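Long-range contact in Thiol:disulfide interchange protein dsbC (Haemophilus influenzae, PDB 1T3B), which probably rearranges and forms disulfide bonds in periplasmic proteins, working as a homodimeric thioredoxin-family isomerase with a redox-active cysteine pair: residues I66-M78 and I166-G178. Numbering follows the deposited sequence.
Sequences ILVDKLNSYKDEM and IVKKHYELGIQFG
Leu173 is the central bump: its CD2 pushes into a hollow between Leu71 and Tyr74, lying 3.7 Å from Leu71 CB and meeting the tyrosine ring at its edge, 3.6 Å from Tyr74 CE2. CG anti to the backbone N (chi1 164°) aims both methyls across the interface, and Leu173 CD1 lands on the aliphatic part of Lys70, 3.5 Å from Lys70 CG. One turn further along, Phe177 offers a face to Leu67, whose CD2 sits over the ring centre in a CH-pi contact, 4.1 Å from the centroid, while Leu71 CD1 packs 3.9 Å from Phe177 CE2. Toward the other end, the Lys169 chain runs obliquely past the phenol of Tyr74. A bend at chi3 (63°) then carries NZ to Glu77, where it forms a salt bridge with the syn lone pair of OE2 at 3.2 Å. His170 NE2 gives Glu77 OE1 a weak, bent hydrogen bond (128° at the hydrogen); His170 ND1 is hydrogen-bonded to Ala122 N on strand 116-122. Residues 66-72 of helix 63-72 run nearly antiparallel to helix 166-177, axes within 10.8 Å; as in other DsbC proteins, this is probably the linker helix from the N-terminal dimerisation domain, docking on the thioredoxin fold.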
loop_
_atom_site.group_PDB
_atom_site.type_symbol
_atom_site.label_atom_id
_atom_site.label_comp_id
_atom_site.label_asym_id
_atom_site.label_seq_id
_atom_site.Cartn_x
_atom_site.Cartn_y
_atom_site.Cartn_z
ATOM N N ILE A 66 11.947 -13.718 2.044
ATOM C CA ILE A 66 12.083 -13.468 3.478
ATOM C C ILE A 66 11.020 -14.313 4.170
ATOM O O ILE A 66 11.249 -14.889 5.236
ATOM C CB ILE A 66 11.831 -11.966 3.838
ATOM C CG1 ILE A 66 12.937 -11.082 3.246
ATOM C CG2 ILE A 66 11.772 -11.792 5.355
ATOM N N LEU A 67 9.856 -14.377 3.532
ATOM C CA LEU A 67 8.712 -15.119 4.035
ATOM C C LEU A 67 8.976 -16.627 4.014
ATOM O O LEU A 67 8.859 -17.294 5.041
ATOM C CB LEU A 67 7.469 -14.777 3.190
ATOM C CG LEU A 67 6.184 -14.333 3.903
ATOM C CD1 LEU A 67 6.475 -13.115 4.751
ATOM C CD2 LEU A 67 5.096 -14.010 2.888
ATOM N N VAL A 68 9.342 -17.158 2.848
ATOM C CA VAL A 68 9.612 -18.587 2.697
ATOM C C VAL A 68 10.511 -19.146 3.794
ATOM O O VAL A 68 10.268 -20.239 4.296
ATOM C CB VAL A 68 10.268 -18.896 1.344
ATOM C CG1 VAL A 68 11.725 -18.477 1.354
ATOM C CG2 VAL A 68 10.146 -20.359 1.036
ATOM N N ASP A 69 11.555 -18.409 4.160
ATOM C CA ASP A 69 12.459 -18.861 5.214
ATOM C C ASP A 69 11.635 -19.060 6.482
ATOM O O ASP A 69 11.818 -20.035 7.209
ATOM C CB ASP A 69 13.564 -17.829 5.491
ATOM C CG ASP A 69 14.413 -17.522 4.266
ATOM O OD1 ASP A 69 14.476 -18.363 3.341
ATOM O OD2 ASP A 69 15.035 -16.435 4.240
ATOM N N LYS A 70 10.734 -18.117 6.740
ATOM C CA LYS A 70 9.847 -18.163 7.901
ATOM C C LYS A 70 9.130 -19.514 7.896
ATOM O O LYS A 70 9.185 -20.258 8.869
ATOM C CB LYS A 70 8.831 -17.018 7.804
ATOM C CG LYS A 70 7.698 -17.032 8.811
ATOM C CD LYS A 70 8.134 -16.541 10.164
ATOM C CE LYS A 70 6.944 -16.005 10.942
ATOM N NZ LYS A 70 6.155 -15.012 10.151
ATOM N N LEU A 71 8.468 -19.822 6.785
ATOM C CA LEU A 71 7.746 -21.078 6.622
ATOM C C LEU A 71 8.683 -22.259 6.861
ATOM O O LEU A 71 8.524 -23.006 7.824
ATOM C CB LEU A 71 7.143 -21.146 5.218
ATOM C CG LEU A 71 6.479 -22.444 4.781
ATOM C CD1 LEU A 71 5.333 -22.157 3.831
ATOM C CD2 LEU A 71 7.497 -23.307 4.114
ATOM N N ASN A 72 9.669 -22.424 5.989
ATOM C CA ASN A 72 10.620 -23.504 6.137
ATOM C C ASN A 72 11.049 -23.658 7.582
ATOM O O ASN A 72 11.173 -24.764 8.086
ATOM C CB ASN A 72 11.844 -23.245 5.274
ATOM C CG ASN A 72 11.630 -23.667 3.858
ATOM O OD1 ASN A 72 10.676 -24.374 3.570
ATOM N ND2 ASN A 72 12.519 -23.259 2.961
ATOM N N SER A 73 11.254 -22.544 8.263
ATOM C CA SER A 73 11.682 -22.607 9.652
ATOM C C SER A 73 10.724 -23.399 10.545
ATOM O O SER A 73 10.978 -23.553 11.730
ATOM C CB SER A 73 11.839 -21.194 10.217
ATOM O OG SER A 73 10.612 -20.717 10.738
ATOM N N TYR A 74 9.630 -23.896 9.976
ATOM C CA TYR A 74 8.626 -24.649 10.734
ATOM C C TYR A 74 8.672 -26.132 10.420
ATOM O O TYR A 74 7.911 -26.922 10.970
ATOM C CB TYR A 74 7.219 -24.107 10.438
ATOM C CG TYR A 74 6.980 -22.712 10.966
ATOM C CD1 TYR A 74 7.590 -22.282 12.143
ATOM C CD2 TYR A 74 6.115 -21.839 10.321
ATOM C CE1 TYR A 74 7.342 -21.016 12.668
ATOM C CE2 TYR A 74 5.857 -20.565 10.839
ATOM C CZ TYR A 74 6.475 -20.160 12.016
ATOM O OH TYR A 74 6.216 -18.908 12.542
ATOM N N LYS A 75 9.570 -26.480 9.512
ATOM C CA LYS A 75 9.793 -27.844 9.072
ATOM C C LYS A 75 9.417 -28.938 10.089
ATOM O O LYS A 75 8.699 -29.872 9.751
ATOM C CB LYS A 75 11.266 -27.963 8.655
ATOM C CG LYS A 75 11.796 -29.365 8.418
ATOM C CD LYS A 75 13.300 -29.325 8.116
ATOM C CE LYS A 75 13.905 -30.724 8.134
ATOM N NZ LYS A 75 15.363 -30.701 7.851
ATOM N N ASP A 76 9.883 -28.816 11.329
ATOM C CA ASP A 76 9.600 -29.824 12.359
ATOM C C ASP A 76 8.202 -29.780 12.966
ATOM O O ASP A 76 7.959 -30.374 14.017
ATOM C CB ASP A 76 10.626 -29.731 13.495
ATOM C CG ASP A 76 12.052 -29.926 13.013
ATOM O OD1 ASP A 76 12.271 -30.781 12.126
ATOM O OD2 ASP A 76 12.954 -29.233 13.526
ATOM N N GLU A 77 7.291 -29.070 12.310
ATOM C CA GLU A 77 5.915 -28.940 12.778
ATOM C C GLU A 77 5.002 -29.410 11.665
ATOM O O GLU A 77 3.814 -29.675 11.864
ATOM C CB GLU A 77 5.624 -27.485 13.138
ATOM C CG GLU A 77 6.236 -27.077 14.461
ATOM C CD GLU A 77 6.135 -25.596 14.738
ATOM O OE1 GLU A 77 5.055 -25.020 14.526
ATOM O OE2 GLU A 77 7.139 -25.008 15.184
ATOM N N MET A 78 5.601 -29.517 10.488
ATOM C CA MET A 78 4.908 -29.961 9.298
ATOM C C MET A 78 4.706 -31.458 9.361
ATOM O O MET A 78 5.539 -32.172 9.898
ATOM C CB MET A 78 5.729 -29.595 8.063
ATOM C CG MET A 78 5.785 -28.104 7.820
ATOM S SD MET A 78 7.017 -27.634 6.610
ATOM C CE MET A 78 7.400 -26.028 7.191
ATOM N N ILE A 166 0.040 -23.870 17.796
ATOM C CA ILE A 166 0.914 -24.091 16.650
ATOM C C ILE A 166 0.089 -23.940 15.391
ATOM O O ILE A 166 0.585 -23.498 14.355
ATOM C CB ILE A 166 1.537 -25.507 16.681
ATOM C CG1 ILE A 166 2.514 -25.618 17.849
ATOM C CG2 ILE A 166 2.257 -25.806 15.375
ATOM C CD1 ILE A 166 3.165 -26.981 17.969
ATOM N N VAL A 167 -1.174 -24.334 15.482
ATOM C CA VAL A 167 -2.065 -24.219 14.344
ATOM C C VAL A 167 -2.266 -22.732 14.119
ATOM O O VAL A 167 -2.420 -22.273 12.985
ATOM C CB VAL A 167 -3.418 -24.918 14.601
ATOM C CG1 VAL A 167 -3.263 -26.414 14.421
ATOM C CG2 VAL A 167 -3.902 -24.619 15.998
ATOM N N LYS A 168 -2.229 -21.979 15.211
ATOM C CA LYS A 168 -2.384 -20.536 15.144
ATOM C C LYS A 168 -1.184 -19.941 14.424
ATOM O O LYS A 168 -1.340 -19.120 13.520
ATOM C CB LYS A 168 -2.501 -19.966 16.554
ATOM C CG LYS A 168 -2.934 -18.515 16.632
ATOM C CD LYS A 168 -3.242 -18.125 18.081
ATOM C CE LYS A 168 -3.437 -16.632 18.213
ATOM N NZ LYS A 168 -2.253 -15.878 17.695
ATOM N N LYS A 169 0.013 -20.368 14.806
ATOM C CA LYS A 169 1.212 -19.855 14.160
ATOM C C LYS A 169 1.193 -20.205 12.672
ATOM O O LYS A 169 1.607 -19.411 11.838
ATOM C CB LYS A 169 2.469 -20.413 14.833
ATOM C CG LYS A 169 3.776 -19.942 14.201
ATOM C CD LYS A 169 4.970 -20.278 15.079
ATOM C CE LYS A 169 5.153 -21.780 15.259
ATOM N NZ LYS A 169 6.228 -22.085 16.254
ATOM N N HIS A 170 0.697 -21.392 12.343
ATOM C CA HIS A 170 0.614 -21.816 10.947
ATOM C C HIS A 170 -0.427 -20.988 10.215
ATOM O O HIS A 170 -0.268 -20.647 9.049
ATOM C CB HIS A 170 0.230 -23.295 10.856
ATOM C CG HIS A 170 1.310 -24.229 11.302
ATOM N ND1 HIS A 170 1.127 -25.592 11.390
ATOM C CD2 HIS A 170 2.594 -23.997 11.664
ATOM C CE1 HIS A 170 2.252 -26.159 11.784
ATOM N NE2 HIS A 170 3.159 -25.214 11.958
ATOM N N TYR A 171 -1.504 -20.674 10.914
ATOM C CA TYR A 171 -2.579 -19.885 10.348
ATOM C C TYR A 171 -2.083 -18.498 9.947
ATOM O O TYR A 171 -2.174 -18.090 8.797
ATOM C CB TYR A 171 -3.676 -19.745 11.379
ATOM C CG TYR A 171 -4.890 -19.059 10.851
ATOM C CD1 TYR A 171 -5.917 -19.786 10.267
ATOM C CD2 TYR A 171 -5.019 -17.676 10.937
ATOM C CE1 TYR A 171 -7.051 -19.151 9.784
ATOM C CE2 TYR A 171 -6.145 -17.030 10.458
ATOM C CZ TYR A 171 -7.160 -17.770 9.882
ATOM O OH TYR A 171 -8.281 -17.136 9.404
ATOM N N GLU A 172 -1.561 -17.777 10.923
ATOM C CA GLU A 172 -1.045 -16.445 10.700
ATOM C C GLU A 172 -0.013 -16.389 9.580
ATOM O O GLU A 172 0.020 -15.424 8.829
ATOM C CB GLU A 172 -0.475 -15.916 12.012
ATOM C CG GLU A 172 -1.492 -15.989 13.145
ATOM C CD GLU A 172 -0.906 -15.613 14.481
ATOM O OE1 GLU A 172 0.240 -16.025 14.760
ATOM O OE2 GLU A 172 -1.594 -14.923 15.263
ATOM N N LEU A 173 0.825 -17.412 9.456
ATOM C CA LEU A 173 1.829 -17.440 8.387
ATOM C C LEU A 173 1.152 -17.620 7.046
ATOM O O LEU A 173 1.664 -17.179 6.019
ATOM C CB LEU A 173 2.833 -18.585 8.582
ATOM C CG LEU A 173 3.702 -18.958 7.365
ATOM C CD1 LEU A 173 4.739 -17.878 7.119
ATOM C CD2 LEU A 173 4.393 -20.295 7.589
ATOM N N GLY A 174 -0.001 -18.280 7.059
ATOM C CA GLY A 174 -0.741 -18.519 5.833
ATOM C C GLY A 174 -1.318 -17.231 5.297
ATOM O O GLY A 174 -1.272 -16.954 4.092
ATOM N N ILE A 175 -1.868 -16.429 6.198
ATOM C CA ILE A 175 -2.433 -15.159 5.791
ATOM C C ILE A 175 -1.347 -14.308 5.159
ATOM O O ILE A 175 -1.556 -13.725 4.099
ATOM C CB ILE A 175 -3.079 -14.438 6.975
ATOM C CG1 ILE A 175 -4.247 -15.290 7.484
ATOM C CG2 ILE A 175 -3.569 -13.066 6.552
ATOM C CD1 ILE A 175 -5.059 -14.645 8.571
ATOM N N GLN A 176 -0.180 -14.258 5.790
ATOM C CA GLN A 176 0.937 -13.497 5.248
ATOM C C GLN A 176 1.161 -13.896 3.796
ATOM O O GLN A 176 1.459 -13.060 2.944
ATOM C CB GLN A 176 2.214 -13.772 6.034
ATOM C CG GLN A 176 2.237 -13.192 7.434
ATOM C CD GLN A 176 3.595 -13.368 8.096
ATOM O OE1 GLN A 176 4.621 -13.029 7.508
ATOM N NE2 GLN A 176 3.606 -13.898 9.322
ATOM N N PHE A 177 1.018 -15.184 3.520
ATOM C CA PHE A 177 1.195 -15.689 2.169
ATOM C C PHE A 177 -0.003 -15.355 1.286
ATOM O O PHE A 177 0.077 -15.422 0.060
ATOM C CB PHE A 177 1.405 -17.203 2.203
ATOM C CG PHE A 177 2.845 -17.613 2.263
ATOM C CD1 PHE A 177 3.630 -17.590 1.117
ATOM C CD2 PHE A 177 3.426 -17.987 3.466
ATOM C CE1 PHE A 177 4.975 -17.932 1.168
ATOM C CE2 PHE A 177 4.773 -18.332 3.532
ATOM C CZ PHE A 177 5.550 -18.304 2.384
ATOM N N GLY A 178 -1.118 -14.993 1.908
ATOM C CA GLY A 178 -2.308 -14.678 1.142
ATOM C C GLY A 178 -3.211 -15.880 0.951
ATOM O O GLY A 178 -3.951 -15.952 -0.023
#